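Local coordinates for protein HD superfamily hydrolase (Clostridium acetobutylicum ATCC 824, PDB 3CCG) that probably hydrolyses P(1),P(4)-bis(5'-adenosyl) tetraphosphate symmetrically to two molecules of ADP, and holds iron ions in an HD-domain metal site, at residues His23-Gly26 against Val27-Thr30; Asp41-Lys44 against Ala45-Gly49. All blocks are in the same frame, centred on the assembly; numbering follows the deposited sequence. Where two conformers were deposited one is given.

In the fold
Contact 1 and contact 2 are single-helix contacts on two successive helices of the HD domain, 5-38 and 42-51, and contact 1 comes first along the chain. Their centres lie about 10 Å apart, and the two helices touch there: Met28 CG meets Arg46 O at 3.3 Å, and Val27 CG1 meets Gly49 O at 3.8 Å. Contact 1 carries His23, the first metal ligand of the H...HD...D signature. Contact 2 runs along most of helix 42-51, just before the ligands His52 and Asp53, and Gly49 O accepts a hydrogen bond from His52 ND1. The packed helix pair thus brings ligands that are distant in sequence to a common iron site.

Contact 1 (His23-Gly26 against Val27-Thr30); sequences HSLG and VMDT. With FE (Fe (III) ion), chain C.
His23 and Val27, one helical turn apart, meet through a CH-pi contact: Val27 CG2 lies over one face of the imidazole, 3.9 Å from its centroid, closest to CE1 at 3.5 Å. The histidine has CG anti to its backbone N (chi1 158°), which swings the ring to where one face turns to Val27; valine, branched at CB, puts its CG2 methyl over the CE1 side of that face.

Metal binding uses the ring edge. His23 NE2 holds the iron(III) ion at 2.3 Å, alongside His52, Asp53 and Asp130. The other ring nitrogen, ND1, is hydrogen-bonded to Glu133 OE2, and together with the NE2-iron bond this second-shell carboxylate probably helps fix the ring's rotation.

Backbone bonds of the alpha-helical i to i+4 kind link each residue of 23-26 to the one four places on in 27-30, beginning with Val27 N to His23 O at 2.8 Å. Gly26 O is gripped twice, by Thr30 N and by Thr30 OG1, each at 2.9 Å and from opposite faces of the carbonyl plane; the buried hydroxyl is thereby satisfied within its own helix.

Apolar contact joins Leu25 CD2 to CE of selenomethionine Met28. These two side chains pack on Leu50 of helix 42-51, whereas Val27 and Thr30 face helix 121-132.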
loop_
_atom_site.group_PDB
_atom_site.type_symbol
_atom_site.label_atom_id
_atom_site.label_comp_id
_atom_site.label_asym_id
_atom_site.label_seq_id
_atom_site.Cartn_x
_atom_site.Cartn_y
_atom_site.Cartn_z
ATOM N N HIS A 23 -2.868 -4.340 29.734
ATOM C CA HIS A 23 -3.339 -4.343 28.308
ATOM C C HIS A 23 -3.370 -5.769 27.784
ATOM O O HIS A 23 -4.336 -6.201 27.170
ATOM C CB HIS A 23 -2.473 -3.413 27.383
ATOM C CG HIS A 23 -2.504 -3.721 25.891
ATOM N ND1 HIS A 23 -3.555 -3.393 25.051
ATOM C CD2 HIS A 23 -1.519 -4.199 25.075
ATOM C CE1 HIS A 23 -3.255 -3.755 23.806
ATOM N NE2 HIS A 23 -2.016 -4.236 23.789
ATOM N N SER A 24 -2.285 -6.493 28.042
ATOM C CA SER A 24 -2.155 -7.876 27.545
ATOM C C SER A 24 -3.206 -8.795 28.138
ATOM O O SER A 24 -3.754 -9.647 27.438
ATOM C CB SER A 24 -0.765 -8.409 27.802
ATOM O OG SER A 24 0.250 -7.609 27.151
ATOM N N LEU A 25 -3.513 -8.627 29.412
ATOM C CA LEU A 25 -4.598 -9.439 30.015
ATOM C C LEU A 25 -5.915 -9.067 29.366
ATOM O O LEU A 25 -6.788 -9.891 29.130
ATOM C CB LEU A 25 -4.713 -9.240 31.527
ATOM C CG LEU A 25 -3.542 -9.750 32.362
ATOM C CD1 LEU A 25 -3.675 -9.433 33.892
ATOM C CD2 LEU A 25 -3.362 -11.230 32.165
ATOM N N GLY A 26 -6.084 -7.796 29.032
ATOM C CA GLY A 26 -7.288 -7.383 28.338
ATOM C C GLY A 26 -7.400 -8.026 26.971
ATOM O O GLY A 26 -8.462 -8.476 26.548
ATOM N N VAL A 27 -6.282 -8.041 26.268
ATOM C CA VAL A 27 -6.294 -8.676 24.955
ATOM C C VAL A 27 -6.623 -10.174 25.059
ATOM O O VAL A 27 -7.410 -10.729 24.268
ATOM C CB VAL A 27 -4.972 -8.412 24.176
ATOM C CG1 VAL A 27 -4.946 -9.225 22.857
ATOM C CG2 VAL A 27 -4.876 -6.893 23.932
HETATM N N MSE A 28 -6.032 -10.819 26.047
HETATM C CA MSE A 28 -6.296 -12.212 26.310
HETATM C C MSE A 28 -7.770 -12.460 26.528
HETATM O O MSE A 28 -8.384 -13.311 25.912
HETATM C CB MSE A 28 -5.565 -12.633 27.566
HETATM C CG MSE A 28 -5.701 -14.114 27.979
HETATM SE SE MSE A 28 -4.929 -14.514 29.730
HETATM C CE MSE A 28 -6.279 -13.434 30.760
ATOM N N ASP A 29 -8.333 -11.705 27.459
ATOM C CA ASP A 29 -9.768 -11.877 27.771
ATOM C C ASP A 29 -10.651 -11.627 26.527
ATOM O O ASP A 29 -11.638 -12.300 26.293
ATOM C CB ASP A 29 -10.208 -10.947 28.884
ATOM C CG ASP A 29 -9.689 -11.356 30.249
ATOM O OD1 ASP A 29 -9.347 -12.528 30.468
ATOM O OD2 ASP A 29 -9.653 -10.429 31.078
ATOM N N THR A 30 -10.330 -10.572 25.794
ATOM C CA THR A 30 -11.080 -10.237 24.599
ATOM C C THR A 30 -10.978 -11.310 23.529
ATOM O O THR A 30 -11.969 -11.684 22.875
ATOM C CB THR A 30 -10.608 -8.878 24.024
ATOM O OG1 THR A 30 -10.805 -7.859 25.003
ATOM C CG2 THR A 30 -11.353 -8.530 22.725
HETATM FE FE FE C . -1.042 -4.795 21.813
HETATM O O HOH W 1 -0.438 -5.183 20.260
#

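Contact 2 (Asp41-Lys44 against Ala45-Gly49); sequences DTEK and ARIAG
Glu43 OE1 is held by two donors on the first turns of an N-capped helix, 42-51: Arg46 NE at 3.1 Å, in an i to i+3 salt bridge, and a water at 2.7 Å. OE1 sits almost in the guanidinium plane, whereas NE approaches from above the carboxylate plane, the two planes standing 39° apart. Glu43 bends at chi2 (65°) to swing its carboxylate back alongside the arginine's CD and NE. The same water also accepts from Arg46 NH2 and bonds to Thr42 OG1, tying the three polar side chains together. Arg46 was modelled in two conformers, so this network describes one of them.

Asp41 is the N-cap. Its OD1 accepts from backbone amides of the first turn, which have no preceding helical carbonyl to bond to: Lys44 N at 2.9 Å, through the anti lone pair, and more weakly Glu43 N. Acidic groups suit this end, where they probably interact favourably with the helix dipole. Asp41 O then begins the i to i+4 ladder by accepting from Ala45 N.

Small residues suit the inward side: Ala45 packs on Ala31 and Ala35 of helix 5-38, and Ala48 on Ile126 and Val105. The long aliphatic stem of Lys44 packs by Leu122 and Val105 and carries NZ to a salt bridge with Asp104. On the flank bearing Glu43, Ile47 lies back over the preceding turn, its CG1 3.4 Å from Glu43 O and its CD1 4.0 Å from Glu43 CG.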
loop_
_atom_site.group_PDB
_atom_site.type_symbol
_atom_site.label_atom_id
_atom_site.label_comp_id
_atom_site.label_asym_id
_atom_site.label_seq_id
_atom_site.Cartn_x
_atom_site.Cartn_y
_atom_site.Cartn_z
ATOM N N ASP A 41 -10.670 -22.048 19.071
ATOM C CA ASP A 41 -10.118 -22.701 20.268
ATOM C C ASP A 41 -9.838 -21.693 21.358
ATOM O O ASP A 41 -9.074 -20.730 21.144
ATOM C CB ASP A 41 -8.884 -23.530 19.939
ATOM C CG ASP A 41 -8.372 -24.287 21.112
ATOM O OD1 ASP A 41 -7.645 -23.734 21.909
ATOM O OD2 ASP A 41 -8.774 -25.445 21.279
ATOM N N THR A 42 -10.380 -21.880 22.550
ATOM C CA THR A 42 -10.236 -20.835 23.545
ATOM C C THR A 42 -8.823 -20.724 24.108
ATOM O O THR A 42 -8.408 -19.617 24.455
ATOM C CB THR A 42 -11.305 -20.952 24.718
ATOM O OG1 THR A 42 -10.923 -21.953 25.589
ATOM C CG2 THR A 42 -12.667 -21.323 24.264
ATOM N N GLU A 43 -8.114 -21.831 24.198
ATOM C CA GLU A 43 -6.771 -21.795 24.774
ATOM C C GLU A 43 -5.783 -21.193 23.762
ATOM O O GLU A 43 -4.877 -20.481 24.156
ATOM C CB GLU A 43 -6.318 -23.165 25.286
ATOM C CG GLU A 43 -5.204 -23.048 26.325
ATOM C CD GLU A 43 -5.587 -22.347 27.662
ATOM O OE1 GLU A 43 -6.783 -22.011 27.900
ATOM O OE2 GLU A 43 -4.656 -22.143 28.489
ATOM N N LYS A 44 -5.952 -21.492 22.484
ATOM C CA LYS A 44 -5.131 -20.803 21.456
ATOM C C LYS A 44 -5.339 -19.282 21.561
ATOM O O LYS A 44 -4.367 -18.483 21.476
ATOM C CB LYS A 44 -5.472 -21.294 20.046
ATOM C CG LYS A 44 -4.872 -22.653 19.728
ATOM C CD LYS A 44 -5.341 -23.323 18.427
ATOM C CE LYS A 44 -5.111 -22.547 17.173
ATOM N NZ LYS A 44 -5.538 -23.256 15.864
ATOM N N ALA A 45 -6.601 -18.858 21.704
ATOM C CA ALA A 45 -6.936 -17.459 21.823
ATOM C C ALA A 45 -6.303 -16.875 23.089
ATOM O O ALA A 45 -5.710 -15.790 23.094
ATOM C CB ALA A 45 -8.432 -17.243 21.837
ATOM N N ARG A 46 -6.469 -17.567 24.209
ATOM C CA ARG A 46 -5.902 -17.094 25.498
ATOM C C ARG A 46 -4.369 -16.936 25.452
ATOM O O ARG A 46 -3.816 -15.938 25.932
ATOM C CB ARG A 46 -6.294 -18.052 26.654
ATOM C CG ARG A 46 -5.787 -17.630 28.076
ATOM C CD ARG A 46 -6.016 -18.710 29.166
ATOM N NE ARG A 46 -7.373 -19.218 29.037
ATOM C CZ ARG A 46 -8.452 -18.563 29.446
ATOM N NH1 ARG A 46 -8.317 -17.404 30.060
ATOM N NH2 ARG A 46 -9.661 -19.076 29.272
ATOM N N ILE A 47 -3.659 -17.926 24.933
ATOM C CA ILE A 47 -2.180 -17.826 24.933
ATOM C C ILE A 47 -1.704 -16.790 23.913
ATOM O O ILE A 47 -0.839 -16.000 24.214
ATOM C CB ILE A 47 -1.498 -19.159 24.703
ATOM C CG1 ILE A 47 -1.869 -20.166 25.782
ATOM C CG2 ILE A 47 0.078 -19.043 24.668
ATOM C CD1 ILE A 47 -1.588 -21.593 25.320
ATOM N N ALA A 48 -2.279 -16.796 22.719
ATOM C CA ALA A 48 -1.841 -15.819 21.745
ATOM C C ALA A 48 -2.139 -14.424 22.248
ATOM O O ALA A 48 -1.319 -13.517 22.109
ATOM C CB ALA A 48 -2.545 -16.088 20.406
ATOM N N GLY A 49 -3.312 -14.185 22.834
ATOM C CA GLY A 49 -3.642 -12.867 23.330
ATOM C C GLY A 49 -2.736 -12.447 24.491
ATOM O O GLY A 49 -2.265 -11.311 24.603
HETATM O O HOH W 2 -9.448 -21.645 27.691
#